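Local coordinates for DNA repair protein PprA (Deinococcus deserti, PDB 6MC8) that is a DNA-binding repair protein of the radiation response that probably forms filaments and acts in DNA damage repair and genome segregation, at residues V43-L48 with T296-A301; L75-W80 with G124-M129; A37-L42 with T70-L75. The protein carries 2 engineered substitutions. One frame throughout, in Å; residues are numbered along the deposited sequence.

Contact 1. Residues V43-L48 with T296-A301; sequences VATAGL and TRRLAA
The side chain of R298 leaves helix 274-304 with CG placed between the backbone N and the carbonyl carbon (chi1 70°). It then bends at chi3 (-64°), and the guanidinium ends against the backbone at A44 and T45. The group presents a flat face. The carbonyl oxygen of A44 stands 3.2 Å above its plane, over the centre, and the nearest atom is CZ of R298, 3.3 Å from A44 O. The N-H bonds lie in the guanidinium plane and do not aim at this oxygen. The approach is therefore a carbonyl placed over a charged plane, probably with some electrostatic attraction.

A44 CB packs against NH2 of R298 at 3.7 Å. NH1 of R298 lies 3.6 Å from T45 CA and comes in obliquely. The methyl CG2 of T45 is more distant, 4.1 Å from NH1. The hydroxyl of T45 has other work: OG1 is hydrogen-bonded to L42 O and to W80 NE1. NH2 of R298 also has a long, weak ion pair with E254. If an alanine stood in place of R298, the A44 carbonyl would probably lose the charged plane over it, E254 its weak partner, and a gap would open between loop and helix.

A44 O also has a backbone partner, since G47 N donates to it at 3.1 Å. V43 O takes two donors, A46 N and L48 N, which arrive from opposite faces of its carbonyl plane. G47 has positive phi. The bonds L48 N to V43 O and G47 N to A44 O, with G47 as the C-prime residue, make a Schellman motif. It ends helix 35-43, and R298 packs its guanidinium against this helix terminus.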
loop_
_atom_site.group_PDB
_atom_site.type_symbol
_atom_site.label_atom_id
_atom_site.label_comp_id
_atom_site.label_asym_id
_atom_site.label_seq_id
_atom_site.Cartn_x
_atom_site.Cartn_y
_atom_site.Cartn_z
ATOM N N VAL A 43 -2.332 28.461 -16.953
ATOM C CA VAL A 43 -1.899 28.126 -15.603
ATOM C C VAL A 43 -1.796 29.340 -14.696
ATOM O O VAL A 43 -1.611 29.178 -13.488
ATOM C CB VAL A 43 -0.559 27.361 -15.624
ATOM C CG1 VAL A 43 -0.721 26.048 -16.354
ATOM C CG2 VAL A 43 0.538 28.199 -16.251
ATOM N N ALA A 44 -1.933 30.552 -15.239
ATOM C CA ALA A 44 -2.023 31.734 -14.392
ATOM C C ALA A 44 -3.378 31.846 -13.710
ATOM O O ALA A 44 -3.507 32.591 -12.736
ATOM C CB ALA A 44 -1.744 32.997 -15.201
ATOM N N THR A 45 -4.386 31.119 -14.196
ATOM C CA THR A 45 -5.646 31.009 -13.477
ATOM C C THR A 45 -5.507 30.173 -12.215
ATOM O O THR A 45 -6.366 30.259 -11.334
ATOM C CB THR A 45 -6.726 30.408 -14.376
ATOM O OG1 THR A 45 -6.366 29.071 -14.734
ATOM C CG2 THR A 45 -6.881 31.236 -15.635
ATOM N N ALA A 46 -4.457 29.368 -12.112
ATOM C CA ALA A 46 -4.116 28.675 -10.883
ATOM C C ALA A 46 -3.031 29.385 -10.089
ATOM O O ALA A 46 -2.533 28.825 -9.115
ATOM C CB ALA A 46 -3.684 27.243 -11.187
ATOM N N GLY A 47 -2.659 30.599 -10.471
ATOM C CA GLY A 47 -1.700 31.368 -9.714
ATOM C C GLY A 47 -0.255 31.149 -10.086
ATOM O O GLY A 47 0.629 31.615 -9.362
ATOM N N LEU A 48 0.013 30.466 -11.191
ATOM C CA LEU A 48 1.380 30.160 -11.579
ATOM C C LEU A 48 1.942 31.236 -12.495
ATOM O O LEU A 48 1.234 31.786 -13.340
ATOM C CB LEU A 48 1.450 28.812 -12.294
ATOM C CG LEU A 48 1.433 27.493 -11.527
ATOM C CD1 LEU A 48 0.056 27.118 -11.027
ATOM C CD2 LEU A 48 1.975 26.418 -12.415
ATOM N N THR A 296 -9.673 36.952 -6.810
ATOM C CA THR A 296 -10.715 37.969 -6.753
ATOM C C THR A 296 -10.206 39.316 -7.256
ATOM O O THR A 296 -10.936 40.047 -7.930
ATOM C CB THR A 296 -11.249 38.064 -5.322
ATOM O OG1 THR A 296 -11.741 36.782 -4.922
ATOM C CG2 THR A 296 -12.381 39.058 -5.210
ATOM N N ARG A 297 -8.933 39.628 -7.007
ATOM C CA ARG A 297 -8.388 40.893 -7.487
ATOM C C ARG A 297 -8.078 40.848 -8.976
ATOM O O ARG A 297 -8.301 41.830 -9.689
ATOM C CB ARG A 297 -7.132 41.266 -6.706
ATOM C CG ARG A 297 -7.391 41.828 -5.339
ATOM C CD ARG A 297 -6.107 42.354 -4.742
ATOM N NE ARG A 297 -5.171 41.271 -4.478
ATOM C CZ ARG A 297 -5.139 40.585 -3.342
ATOM N NH1 ARG A 297 -5.988 40.878 -2.369
ATOM N NH2 ARG A 297 -4.256 39.610 -3.180
ATOM N N ARG A 298 -7.568 39.719 -9.468
ATOM C CA ARG A 298 -7.151 39.672 -10.865
ATOM C C ARG A 298 -8.355 39.565 -11.786
ATOM O O ARG A 298 -8.307 40.022 -12.931
ATOM C CB ARG A 298 -6.162 38.523 -11.096
ATOM C CG ARG A 298 -6.728 37.116 -11.023
ATOM C CD ARG A 298 -5.619 36.081 -11.038
ATOM N NE ARG A 298 -4.855 36.087 -12.277
ATOM C CZ ARG A 298 -5.172 35.379 -13.353
ATOM N NH1 ARG A 298 -6.238 34.595 -13.342
ATOM N NH2 ARG A 298 -4.415 35.448 -14.434
ATOM N N LEU A 299 -9.457 39.002 -11.292
ATOM C CA LEU A 299 -10.676 38.957 -12.085
ATOM C C LEU A 299 -11.393 40.298 -12.062
ATOM O O LEU A 299 -12.011 40.692 -13.054
ATOM C CB LEU A 299 -11.587 37.850 -11.570
ATOM C CG LEU A 299 -11.130 36.414 -11.766
ATOM C CD1 LEU A 299 -12.023 35.476 -10.993
ATOM C CD2 LEU A 299 -11.172 36.102 -13.202
ATOM N N ALA A 300 -11.315 41.014 -10.939
ATOM C CA ALA A 300 -11.947 42.324 -10.842
ATOM C C ALA A 300 -11.231 43.349 -11.711
ATOM O O ALA A 300 -11.854 44.290 -12.213
ATOM C CB ALA A 300 -11.975 42.783 -9.387
ATOM N N ALA A 301 -9.923 43.179 -11.903
ATOM C CA ALA A 301 -9.182 44.068 -12.789
ATOM C C ALA A 301 -9.539 43.814 -14.248
ATOM O O ALA A 301 -9.497 44.732 -15.073
ATOM C CB ALA A 301 -7.683 43.897 -12.557
#

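Contact 2. Residues L75-W80 with G124-M129; sequences LAHDRW and GTYASM
H77 and Y126 are the closest residues by backbone, with their CA atoms 10.1 Å apart, so the two helices meet through long aromatic side chains. At both residues the bond to CB heads toward the other segment. In each, CG is anti to the carbonyl carbon and beside the backbone N (chi1 -83° for H77, -75° for Y126). The two side chains then cross at about a right angle.

H77 brings the edge of its imidazole down on one face of the Y126 ring. The leading atoms are CE1 and NE2. H77 NE2 is 3.3 Å from Y126 CZ, and H77 CE1 is 3.4 Å from Y126 CE2. The touch is offset toward the CE2-CZ side of the phenol ring. H77 NE2 also comes within 3.3 Å of the hydroxyl oxygen, Y126 OH. Ring centroids are 4.5 Å apart and the planes stand at 86°.

This is a T-shaped (edge-to-face) aromatic pair. It joins the C-terminal end of helix 62-80 to helix 119-127. The antiparallel sheet of strands 89-95, 100-107 and 110-114 lies between them in the chain, and Y126 also packs on L105 of that sheet.

The pair is buried, and other groups flank the two rings. W80 CE3 lies 3.7 Å above the plane of the H77 ring, toward its rim. H77 is also stacked with H89. The sulfur of M129 sits in the plane of the Y126 ring at its edge, with SD 4.0 Å from CD1 of Y126.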
loop_
_atom_site.group_PDB
_atom_site.type_symbol
_atom_site.label_atom_id
_atom_site.label_comp_id
_atom_site.label_asym_id
_atom_site.label_seq_id
_atom_site.Cartn_x
_atom_site.Cartn_y
_atom_site.Cartn_z
ATOM N N LEU A 75 0.742 21.221 -11.138
ATOM C CA LEU A 75 0.522 22.204 -10.085
ATOM C C LEU A 75 -0.791 22.944 -10.299
ATOM O O LEU A 75 -1.466 23.320 -9.336
ATOM C CB LEU A 75 1.700 23.177 -10.018
ATOM C CG LEU A 75 1.663 24.218 -8.896
ATOM C CD1 LEU A 75 1.605 23.536 -7.543
ATOM C CD2 LEU A 75 2.855 25.140 -8.968
ATOM N N ALA A 76 -1.182 23.138 -11.559
ATOM C CA ALA A 76 -2.459 23.776 -11.843
ATOM C C ALA A 76 -3.628 22.863 -11.500
ATOM O O ALA A 76 -4.675 23.334 -11.049
ATOM C CB ALA A 76 -2.517 24.205 -13.307
ATOM N N HIS A 77 -3.467 21.551 -11.694
ATOM C CA HIS A 77 -4.542 20.627 -11.349
ATOM C C HIS A 77 -4.656 20.417 -9.847
ATOM O O HIS A 77 -5.719 20.025 -9.356
ATOM C CB HIS A 77 -4.367 19.289 -12.060
ATOM C CG HIS A 77 -4.880 19.282 -13.460
ATOM N ND1 HIS A 77 -6.225 19.328 -13.746
ATOM C CD2 HIS A 77 -4.245 19.207 -14.650
ATOM C CE1 HIS A 77 -6.395 19.299 -15.053
ATOM N NE2 HIS A 77 -5.209 19.222 -15.625
ATOM N N ASP A 78 -3.579 20.669 -9.101
ATOM C CA ASP A 78 -3.669 20.635 -7.645
ATOM C C ASP A 78 -4.519 21.784 -7.128
ATOM O O ASP A 78 -5.101 21.700 -6.044
ATOM C CB ASP A 78 -2.276 20.700 -7.021
ATOM C CG ASP A 78 -1.481 19.443 -7.233
ATOM O OD1 ASP A 78 -2.086 18.362 -7.330
ATOM O OD2 ASP A 78 -0.245 19.536 -7.302
ATOM N N ARG A 79 -4.610 22.859 -7.901
ATOM C CA ARG A 79 -5.278 24.069 -7.468
ATOM C C ARG A 79 -6.635 24.259 -8.125
ATOM O O ARG A 79 -7.532 24.836 -7.507
ATOM C CB ARG A 79 -4.359 25.252 -7.741
ATOM C CG ARG A 79 -3.127 25.179 -6.882
ATOM C CD ARG A 79 -2.134 26.227 -7.233
ATOM N NE ARG A 79 -1.010 26.227 -6.311
ATOM C CZ ARG A 79 0.003 27.078 -6.374
ATOM N NH1 ARG A 79 0.030 28.004 -7.316
ATOM N NH2 ARG A 79 0.981 27.006 -5.490
ATOM N N TRP A 80 -6.806 23.766 -9.351
ATOM C CA TRP A 80 -8.120 23.758 -9.982
ATOM C C TRP A 80 -9.099 22.865 -9.231
ATOM O O TRP A 80 -10.293 23.175 -9.167
ATOM C CB TRP A 80 -7.979 23.312 -11.433
ATOM C CG TRP A 80 -7.392 24.353 -12.320
ATOM C CD1 TRP A 80 -7.377 25.693 -12.105
ATOM C CD2 TRP A 80 -6.658 24.132 -13.525
ATOM N NE1 TRP A 80 -6.726 26.328 -13.127
ATOM C CE2 TRP A 80 -6.266 25.390 -14.009
ATOM C CE3 TRP A 80 -6.308 22.991 -14.251
ATOM C CZ2 TRP A 80 -5.546 25.541 -15.187
ATOM C CZ3 TRP A 80 -5.594 23.145 -15.416
ATOM C CH2 TRP A 80 -5.219 24.408 -15.874
ATOM N N GLY A 124 -14.136 21.301 -20.606
ATOM C CA GLY A 124 -15.161 20.296 -20.820
ATOM C C GLY A 124 -14.587 18.899 -20.955
ATOM O O GLY A 124 -15.254 17.913 -20.635
ATOM N N THR A 125 -13.353 18.798 -21.450
ATOM C CA THR A 125 -12.661 17.514 -21.507
ATOM C C THR A 125 -12.334 17.015 -20.105
ATOM O O THR A 125 -12.489 15.829 -19.797
ATOM C CB THR A 125 -11.394 17.657 -22.359
ATOM O OG1 THR A 125 -11.749 18.059 -23.685
ATOM C CG2 THR A 125 -10.613 16.361 -22.427
ATOM N N TYR A 126 -11.907 17.925 -19.232
ATOM C CA TYR A 126 -11.622 17.577 -17.845
ATOM C C TYR A 126 -12.900 17.333 -17.051
ATOM O O TYR A 126 -12.888 16.582 -16.069
ATOM C CB TYR A 126 -10.792 18.691 -17.211
ATOM C CG TYR A 126 -9.348 18.708 -17.643
ATOM C CD1 TYR A 126 -8.686 17.533 -17.964
ATOM C CD2 TYR A 126 -8.672 19.909 -17.811
ATOM C CE1 TYR A 126 -7.376 17.546 -18.371
ATOM C CE2 TYR A 126 -7.361 19.932 -18.235
ATOM C CZ TYR A 126 -6.719 18.748 -18.509
ATOM O OH TYR A 126 -5.414 18.762 -18.927
ATOM N N ALA A 127 -14.009 17.957 -17.454
ATOM C CA ALA A 127 -15.254 17.802 -16.711
ATOM C C ALA A 127 -15.886 16.441 -16.961
ATOM O O ALA A 127 -16.569 15.895 -16.088
ATOM C CB ALA A 127 -16.234 18.918 -17.070
ATOM N N SER A 128 -15.653 15.863 -18.142
ATOM C CA SER A 128 -16.169 14.534 -18.448
ATOM C C SER A 128 -15.422 13.429 -17.710
ATOM O O SER A 128 -15.872 12.280 -17.731
ATOM C CB SER A 128 -16.119 14.284 -19.954
ATOM O OG SER A 128 -14.789 14.195 -20.419
ATOM N N MET A 129 -14.304 13.748 -17.065
ATOM C CA MET A 129 -13.549 12.814 -16.252
ATOM C C MET A 129 -13.957 12.853 -14.786
ATOM O O MET A 129 -13.495 12.016 -14.007
ATOM C CB MET A 129 -12.057 13.135 -16.363
ATOM C CG MET A 129 -11.519 13.151 -17.774
ATOM S SD MET A 129 -9.811 13.697 -17.825
ATOM C CE MET A 129 -9.580 13.848 -19.582
#

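Contact 3. Residues A37-L42 with T70-L75; sequences ARFAEL and TQELRL
Helix 35-43 packs on helix 62-80 through F39, whose ring edge meets E72 and L73 in a buried helix-helix contact. The nearest CA atoms, those of F39 and L73, are 9.0 Å apart. CG of F39 is anti to the backbone N (chi1 -174°), which carries the ring across toward the second helix.

The edge of the ring leads. F39 CE2 is 3.3 Å from E72 OE1. This oxygen lies at the ring edge, near its plane, and the carboxylate is nearly coplanar with the ring, the planes 10° apart. E72 CB also lies in the ring plane at the edge, 3.8 Å from F39 CE2. Farther round the rim, F39 CZ is 4.3 Å from L73 CB, an apolar touch. F39 also packs on L69 and on I103 of strand 100-107, while L73 reaches L105.

The carboxylate of E72 is held from outside the contact. OE1 is bonded to S50 OG, and OE2 to D51 N and Q68 NE2. S50 and D51 lie just ahead of helix 52-57, Q68 on the helix of E72 itself; together they probably limit its rotation. They also give both buried oxygens partners and would probably offset the cost of burying a charge. The ring edge carries slight positive character on its hydrogens, so its closeness to OE1 is probably mildly favourable and adds to the polar bonds.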
loop_
_atom_site.group_PDB
_atom_site.type_symbol
_atom_site.label_atom_id
_atom_site.label_comp_id
_atom_site.label_asym_id
_atom_site.label_seq_id
_atom_site.Cartn_x
_atom_site.Cartn_y
_atom_site.Cartn_z
ATOM N N ALA A 37 2.679 31.059 -24.757
ATOM C CA ALA A 37 1.905 32.151 -24.187
ATOM C C ALA A 37 0.496 31.694 -23.836
ATOM O O ALA A 37 -0.061 32.127 -22.826
ATOM C CB ALA A 37 1.864 33.330 -25.156
ATOM N N ARG A 38 -0.092 30.817 -24.655
ATOM C CA ARG A 38 -1.413 30.280 -24.344
ATOM C C ARG A 38 -1.367 29.392 -23.112
ATOM O O ARG A 38 -2.326 29.349 -22.331
ATOM C CB ARG A 38 -1.969 29.474 -25.519
ATOM C CG ARG A 38 -2.128 30.189 -26.845
ATOM C CD ARG A 38 -3.060 31.384 -26.814
ATOM N NE ARG A 38 -2.324 32.634 -26.678
ATOM C CZ ARG A 38 -2.886 33.818 -26.471
ATOM N NH1 ARG A 38 -4.204 33.924 -26.370
ATOM N NH2 ARG A 38 -2.129 34.899 -26.365
ATOM N N PHE A 39 -0.265 28.664 -22.925
ATOM C CA PHE A 39 -0.144 27.807 -21.754
ATOM C C PHE A 39 0.073 28.627 -20.493
ATOM O O PHE A 39 -0.412 28.261 -19.420
ATOM C CB PHE A 39 0.998 26.811 -21.933
ATOM C CG PHE A 39 1.087 25.797 -20.832
ATOM C CD1 PHE A 39 0.250 24.699 -20.826
ATOM C CD2 PHE A 39 1.984 25.956 -19.787
ATOM C CE1 PHE A 39 0.322 23.769 -19.814
ATOM C CE2 PHE A 39 2.056 25.031 -18.776
ATOM C CZ PHE A 39 1.226 23.939 -18.790
ATOM N N ALA A 40 0.821 29.727 -20.605
ATOM C CA ALA A 40 1.093 30.572 -19.449
ATOM C C ALA A 40 -0.170 31.268 -18.967
ATOM O O ALA A 40 -0.334 31.507 -17.769
ATOM C CB ALA A 40 2.170 31.598 -19.797
ATOM N N GLU A 41 -1.071 31.589 -19.892
ATOM C CA GLU A 41 -2.328 32.229 -19.534
ATOM C C GLU A 41 -3.295 31.234 -18.909
ATOM O O GLU A 41 -4.145 31.614 -18.098
ATOM C CB GLU A 41 -2.918 32.877 -20.780
ATOM C CG GLU A 41 -2.095 34.058 -21.261
ATOM C CD GLU A 41 -2.363 34.413 -22.707
ATOM O OE1 GLU A 41 -3.103 33.664 -23.371
ATOM O OE2 GLU A 41 -1.807 35.420 -23.187
ATOM N N LEU A 42 -3.166 29.955 -19.263
ATOM C CA LEU A 42 -4.010 28.926 -18.668
ATOM C C LEU A 42 -3.625 28.659 -17.219
ATOM O O LEU A 42 -4.486 28.631 -16.334
ATOM C CB LEU A 42 -3.924 27.644 -19.489
ATOM C CG LEU A 42 -4.742 26.474 -18.957
ATOM C CD1 LEU A 42 -6.205 26.829 -18.953
ATOM C CD2 LEU A 42 -4.492 25.234 -19.780
ATOM N N THR A 70 4.677 19.799 -17.924
ATOM C CA THR A 70 4.089 18.764 -17.072
ATOM C C THR A 70 4.103 19.222 -15.624
ATOM O O THR A 70 3.180 18.943 -14.950
ATOM C CB THR A 70 4.844 17.459 -17.286
ATOM O OG1 THR A 70 4.645 17.170 -18.657
ATOM C CG2 THR A 70 4.348 16.325 -16.432
ATOM N N GLN A 71 5.172 19.870 -15.199
ATOM C CA GLN A 71 5.283 20.320 -13.804
ATOM C C GLN A 71 4.225 21.377 -13.540
ATOM O O GLN A 71 3.587 21.283 -12.538
ATOM C CB GLN A 71 6.705 20.768 -13.491
ATOM C CG GLN A 71 6.852 21.420 -12.132
ATOM C CD GLN A 71 8.227 21.937 -11.804
ATOM O OE1 GLN A 71 8.498 23.115 -11.837
ATOM N NE2 GLN A 71 9.125 21.044 -11.461
ATOM N N GLU A 72 4.018 22.276 -14.487
ATOM C CA GLU A 72 3.086 23.373 -14.278
ATOM C C GLU A 72 1.643 22.918 -14.443
ATOM O O GLU A 72 0.741 23.459 -13.799
ATOM C CB GLU A 72 3.420 24.514 -15.234
ATOM C CG GLU A 72 4.744 25.175 -14.920
ATOM C CD GLU A 72 5.099 26.273 -15.892
ATOM O OE1 GLU A 72 4.382 26.438 -16.893
ATOM O OE2 GLU A 72 6.097 26.978 -15.652
ATOM N N LEU A 73 1.410 21.919 -15.297
ATOM C CA LEU A 73 0.072 21.360 -15.453
ATOM C C LEU A 73 -0.363 20.599 -14.208
ATOM O O LEU A 73 -1.536 20.647 -13.823
ATOM C CB LEU A 73 0.030 20.448 -16.676
ATOM C CG LEU A 73 -1.281 19.752 -17.037
ATOM C CD1 LEU A 73 -2.339 20.733 -17.492
ATOM C CD2 LEU A 73 -1.034 18.697 -18.083
ATOM N N ARG A 74 0.566 19.896 -13.560
ATOM C CA ARG A 74 0.225 19.162 -12.348
ATOM C C ARG A 74 0.017 20.103 -11.170
ATOM O O ARG A 74 -0.802 19.827 -10.289
ATOM C CB ARG A 74 1.309 18.132 -12.038
ATOM C CG ARG A 74 1.334 16.960 -12.996
ATOM C CD ARG A 74 2.522 16.060 -12.748
ATOM N NE ARG A 74 2.562 14.961 -13.701
ATOM C CZ ARG A 74 3.576 14.114 -13.828
ATOM N NH1 ARG A 74 4.656 14.252 -13.078
ATOM N NH2 ARG A 74 3.518 13.147 -14.730
ATOM N N LEU A 75 0.742 21.221 -11.138
ATOM C CA LEU A 75 0.522 22.204 -10.085
ATOM C C LEU A 75 -0.791 22.944 -10.299
ATOM O O LEU A 75 -1.466 23.320 -9.336
ATOM C CB LEU A 75 1.700 23.177 -10.018
ATOM C CG LEU A 75 1.663 24.218 -8.896
ATOM C CD1 LEU A 75 1.605 23.536 -7.543
ATOM C CD2 LEU A 75 2.855 25.140 -8.968
#

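From the N terminus, helix 35-43 opens contact 3, which closes at 70-75 around a loop holding helix 52-57. Before it closes, 43-48 opens contact 1, so these two cross. Contact 1 closes only at 296-301, on the long C-terminal helix. Contact 2 follows contact 3 in series, shares L75 with it, and closes at 124-129 after the three-stranded sheet. It nests inside contact 1. Contacts 1 and 2 also touch through a hydrogen bond between A46 O and R79 NH1. Helix 62-80 thus serves contacts 2 and 3, joining helices 35-43 and 119-127, while contact 1 ties this group to helix 274-304.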